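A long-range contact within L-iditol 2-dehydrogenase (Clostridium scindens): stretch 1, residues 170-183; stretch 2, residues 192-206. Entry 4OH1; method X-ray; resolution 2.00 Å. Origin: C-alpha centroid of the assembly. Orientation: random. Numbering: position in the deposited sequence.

Stretch 1 (170-183) KISYGKSVAIMGAG
Stretch 2 (192-206) LARLAGASTITVFDI

Strands 176-180 and 200-205 lie side by side in parallel, their axes 13° apart and 4.6 Å at closest approach, and the contact is organised around F204, I179 and V177. The register pairs S176 with T200, V177 with I201, A178 with T202, I179 with V203 and M180 with F204, at CA-CA separations of 4.5-5.0 Å. As is usual for parallel strands, alternate residues of the first strand bond to residues flanking their partners: V177 N donates to T200 O (2.8 Å) and V177 O accepts from T202 N (2.9 Å); I179 N then donates to T202 O (2.9 Å) and I179 O accepts from F204 N (2.9 Å).

F204 (chi1 -62°, chi2 80°) buries the largest area. Its CE1 lies 3.8 Å from A178 CB and its CD1 3.7 Å from SE of selenomethionine M180, which approaches the ring obliquely, 4.4 Å from the centroid. M180 has an off-rotamer chi1 of -32°, followed by m, m. Through its backbone, F204 O accepts from G181 N (2.9 Å), and D205 OD2 receives A182 N (2.9 Å), extending the pairing past the strand of stretch 1.

On the other face, I179 (m, t) packs its CB 4.1 Å from V203 CG2 and its CD1 4.1 Å from I201 CG2. V177 (t) places CG2 3.7 Å from A198 CB and 4.2 Å from A193 CB, linking the sheet to the helix end. I171 (m, t) joins this apolar cluster, with CG2 3.7 Å from A196 CB.

Before the strands, a type II turn at S172-K175 meets a type I turn at R194-G197. G174 N donates to G197 O (2.8 Å), and S199 N to K175 O (2.9 Å). G197 (phi/psi 83/14) lies against the Y173 ring, where an ideal CB would be 2.7 Å from Y173 CD1, a clash; at these backbone angles it would also be jammed against the carbonyl O of the residue before.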

# COMPACT_ATOMS: atom_id res chain seq x y z
N LYS A 170 4.85 -8.44 5.78
CA LYS A 170 4.33 -7.22 6.35
C LYS A 170 4.64 -7.07 7.83
O LYS A 170 3.81 -6.61 8.62
CB LYS A 170 2.84 -7.14 6.08
CG LYS A 170 2.69 -7.06 4.61
CD LYS A 170 1.34 -7.27 4.17
CE LYS A 170 1.34 -7.34 2.66
NZ LYS A 170 -0.05 -6.99 2.26
N ILE A 171 5.86 -7.39 8.20
CA ILE A 171 6.22 -7.24 9.56
C ILE A 171 6.16 -5.77 9.86
O ILE A 171 6.68 -4.97 9.11
CB ILE A 171 7.58 -7.77 9.84
CG1 ILE A 171 7.69 -9.23 9.34
CG2 ILE A 171 7.81 -7.68 11.35
CD1 ILE A 171 9.09 -9.94 9.73
N SER A 172 5.49 -5.38 10.94
CA SER A 172 5.41 -3.96 11.29
C SER A 172 5.03 -3.84 12.75
O SER A 172 4.83 -4.84 13.44
CB SER A 172 4.39 -3.25 10.39
OG SER A 172 3.11 -3.88 10.44
N TYR A 173 4.96 -2.60 13.23
CA TYR A 173 4.77 -2.30 14.64
C TYR A 173 3.71 -3.17 15.27
O TYR A 173 2.55 -3.22 14.82
CB TYR A 173 4.37 -0.83 14.81
CG TYR A 173 5.42 0.21 14.46
CD1 TYR A 173 6.64 0.20 15.04
CD2 TYR A 173 5.13 1.22 13.56
CE1 TYR A 173 7.58 1.16 14.72
CE2 TYR A 173 6.04 2.16 13.26
CZ TYR A 173 7.27 2.14 13.83
OH TYR A 173 8.19 3.11 13.51
N GLY A 174 4.08 -3.83 16.36
CA GLY A 174 3.08 -4.49 17.13
C GLY A 174 2.58 -5.84 16.61
O GLY A 174 1.72 -6.46 17.23
N LYS A 175 3.17 -6.33 15.54
CA LYS A 175 2.83 -7.66 15.04
C LYS A 175 3.59 -8.79 15.71
O LYS A 175 4.72 -8.62 16.19
CB LYS A 175 3.02 -7.71 13.55
CG LYS A 175 1.89 -6.93 12.86
CD LYS A 175 2.01 -7.05 11.38
CE LYS A 175 0.86 -6.40 10.63
NZ LYS A 175 1.05 -6.78 9.19
N SER A 176 2.95 -9.95 15.72
CA SER A 176 3.58 -11.19 16.14
C SER A 176 4.10 -11.94 14.92
O SER A 176 3.43 -12.03 13.86
CB SER A 176 2.62 -12.04 16.98
OG SER A 176 1.49 -12.42 16.23
N VAL A 177 5.30 -12.50 15.08
CA VAL A 177 6.05 -13.11 14.00
C VAL A 177 6.46 -14.52 14.34
O VAL A 177 7.05 -14.78 15.40
CB VAL A 177 7.34 -12.29 13.69
CG1 VAL A 177 8.13 -12.92 12.61
CG2 VAL A 177 6.99 -10.91 13.31
N ALA A 178 6.13 -15.44 13.46
CA ALA A 178 6.62 -16.83 13.57
C ALA A 178 7.60 -17.12 12.44
O ALA A 178 7.27 -16.93 11.27
CB ALA A 178 5.46 -17.83 13.48
N ILE A 179 8.80 -17.57 12.80
CA ILE A 179 9.83 -17.91 11.81
C ILE A 179 10.10 -19.39 11.88
O ILE A 179 10.46 -19.89 12.93
CB ILE A 179 11.14 -17.12 12.05
CG1 ILE A 179 10.90 -15.62 11.86
CG2 ILE A 179 12.29 -17.60 11.12
CD1 ILE A 179 11.87 -14.75 12.55
N MSE A 180 9.90 -20.08 10.76
CA MSE A 180 10.16 -21.55 10.69
C MSE A 180 11.58 -21.70 10.13
O MSE A 180 11.87 -21.35 8.96
CB MSE A 180 9.19 -22.29 9.80
CG MSE A 180 7.79 -21.74 9.73
SE MSE A 180 6.97 -21.58 11.54
CE MSE A 180 6.92 -23.50 11.72
N GLY A 181 12.45 -22.17 11.00
CA GLY A 181 13.85 -22.47 10.63
C GLY A 181 14.81 -21.55 11.35
O GLY A 181 14.70 -20.35 11.26
N ALA A 182 15.74 -22.12 12.09
CA ALA A 182 16.75 -21.33 12.81
C ALA A 182 18.12 -21.38 12.13
O ALA A 182 19.16 -21.45 12.82
CB ALA A 182 16.85 -21.78 14.21
N GLY A 183 18.12 -21.33 10.79
CA GLY A 183 19.34 -21.19 10.03
C GLY A 183 19.75 -19.73 9.84
O GLY A 183 19.26 -18.83 10.51
N LEU A 192 15.68 -8.69 11.72
CA LEU A 192 14.84 -7.82 10.95
C LEU A 192 13.45 -7.69 11.50
O LEU A 192 12.83 -6.63 11.32
CB LEU A 192 14.75 -8.26 9.48
CG LEU A 192 15.98 -8.10 8.61
CD1 LEU A 192 15.72 -8.71 7.31
CD2 LEU A 192 16.40 -6.65 8.45
N ALA A 193 12.94 -8.75 12.14
CA ALA A 193 11.63 -8.66 12.78
C ALA A 193 11.75 -7.68 13.94
O ALA A 193 10.88 -6.87 14.10
CB ALA A 193 11.11 -9.98 13.27
N ARG A 194 12.86 -7.70 14.70
CA ARG A 194 13.01 -6.72 15.72
C ARG A 194 13.02 -5.29 15.17
O ARG A 194 12.41 -4.38 15.78
CB ARG A 194 14.31 -6.91 16.48
CG ARG A 194 14.28 -8.05 17.43
CD ARG A 194 13.80 -7.53 18.78
NE ARG A 194 13.76 -8.55 19.80
CZ ARG A 194 13.43 -8.33 21.07
NH1 ARG A 194 13.12 -7.10 21.50
NH2 ARG A 194 13.40 -9.34 21.92
N LEU A 195 13.68 -5.12 14.03
CA LEU A 195 13.92 -3.80 13.42
C LEU A 195 12.73 -3.41 12.59
O LEU A 195 12.78 -2.40 11.92
CB LEU A 195 15.17 -3.77 12.53
CG LEU A 195 16.45 -3.95 13.32
CD1 LEU A 195 17.55 -4.40 12.40
CD2 LEU A 195 16.84 -2.66 13.97
N ALA A 196 11.69 -4.21 12.61
CA ALA A 196 10.42 -3.77 11.99
C ALA A 196 9.29 -3.60 13.04
O ALA A 196 8.11 -3.53 12.70
CB ALA A 196 10.06 -4.73 10.95
N GLY A 197 9.64 -3.57 14.32
CA GLY A 197 8.67 -3.34 15.32
C GLY A 197 7.85 -4.50 15.82
O GLY A 197 6.87 -4.29 16.56
N ALA A 198 8.27 -5.72 15.52
CA ALA A 198 7.56 -6.86 16.00
C ALA A 198 7.59 -6.92 17.49
O ALA A 198 8.66 -6.74 18.08
CB ALA A 198 8.10 -8.13 15.44
N SER A 199 6.43 -7.22 18.11
CA SER A 199 6.31 -7.22 19.56
C SER A 199 6.38 -8.63 20.09
O SER A 199 6.67 -8.81 21.28
CB SER A 199 5.04 -6.51 19.98
OG SER A 199 3.93 -6.98 19.23
N THR A 200 6.12 -9.64 19.25
CA THR A 200 6.42 -11.04 19.62
C THR A 200 7.11 -11.78 18.48
O THR A 200 6.66 -11.71 17.37
CB THR A 200 5.17 -11.77 20.01
OG1 THR A 200 4.62 -11.12 21.14
CG2 THR A 200 5.45 -13.21 20.40
N ILE A 201 8.26 -12.41 18.75
CA ILE A 201 9.02 -13.17 17.72
C ILE A 201 9.28 -14.57 18.24
O ILE A 201 9.91 -14.73 19.25
CB ILE A 201 10.35 -12.52 17.40
CG1 ILE A 201 10.14 -11.08 16.92
CG2 ILE A 201 11.04 -13.29 16.32
CD1 ILE A 201 11.39 -10.19 16.82
N THR A 202 8.75 -15.58 17.56
CA THR A 202 8.94 -16.99 17.96
C THR A 202 9.56 -17.76 16.83
O THR A 202 9.06 -17.74 15.69
CB THR A 202 7.59 -17.63 18.24
OG1 THR A 202 6.93 -16.88 19.26
CG2 THR A 202 7.74 -19.06 18.71
N VAL A 203 10.66 -18.41 17.10
CA VAL A 203 11.34 -19.25 16.12
C VAL A 203 11.10 -20.73 16.39
O VAL A 203 11.05 -21.19 17.56
CB VAL A 203 12.85 -18.94 16.10
CG1 VAL A 203 13.65 -19.86 15.18
CG2 VAL A 203 13.07 -17.47 15.67
N PHE A 204 10.97 -21.49 15.31
CA PHE A 204 10.71 -22.92 15.41
C PHE A 204 11.84 -23.69 14.73
O PHE A 204 12.24 -23.31 13.66
CB PHE A 204 9.37 -23.28 14.74
CG PHE A 204 8.18 -22.63 15.37
CD1 PHE A 204 7.86 -21.31 15.07
CD2 PHE A 204 7.33 -23.35 16.21
CE1 PHE A 204 6.74 -20.70 15.61
CE2 PHE A 204 6.20 -22.73 16.75
CZ PHE A 204 5.93 -21.38 16.42
N ASP A 205 12.36 -24.73 15.37
CA ASP A 205 13.34 -25.62 14.71
C ASP A 205 13.33 -26.99 15.39
O ASP A 205 12.73 -27.10 16.44
CB ASP A 205 14.75 -25.00 14.78
CG ASP A 205 15.72 -25.57 13.75
OD1 ASP A 205 16.35 -26.65 13.99
OD2 ASP A 205 15.91 -24.95 12.68
N ILE A 206 14.02 -28.00 14.83
CA ILE A 206 14.24 -29.32 15.52
C ILE A 206 15.42 -29.32 16.50
O ILE A 206 15.46 -30.02 17.54
CB ILE A 206 14.60 -30.41 14.51
CG1 ILE A 206 13.65 -30.40 13.32
CG2 ILE A 206 14.53 -31.77 15.18
CD1 ILE A 206 12.19 -30.27 13.73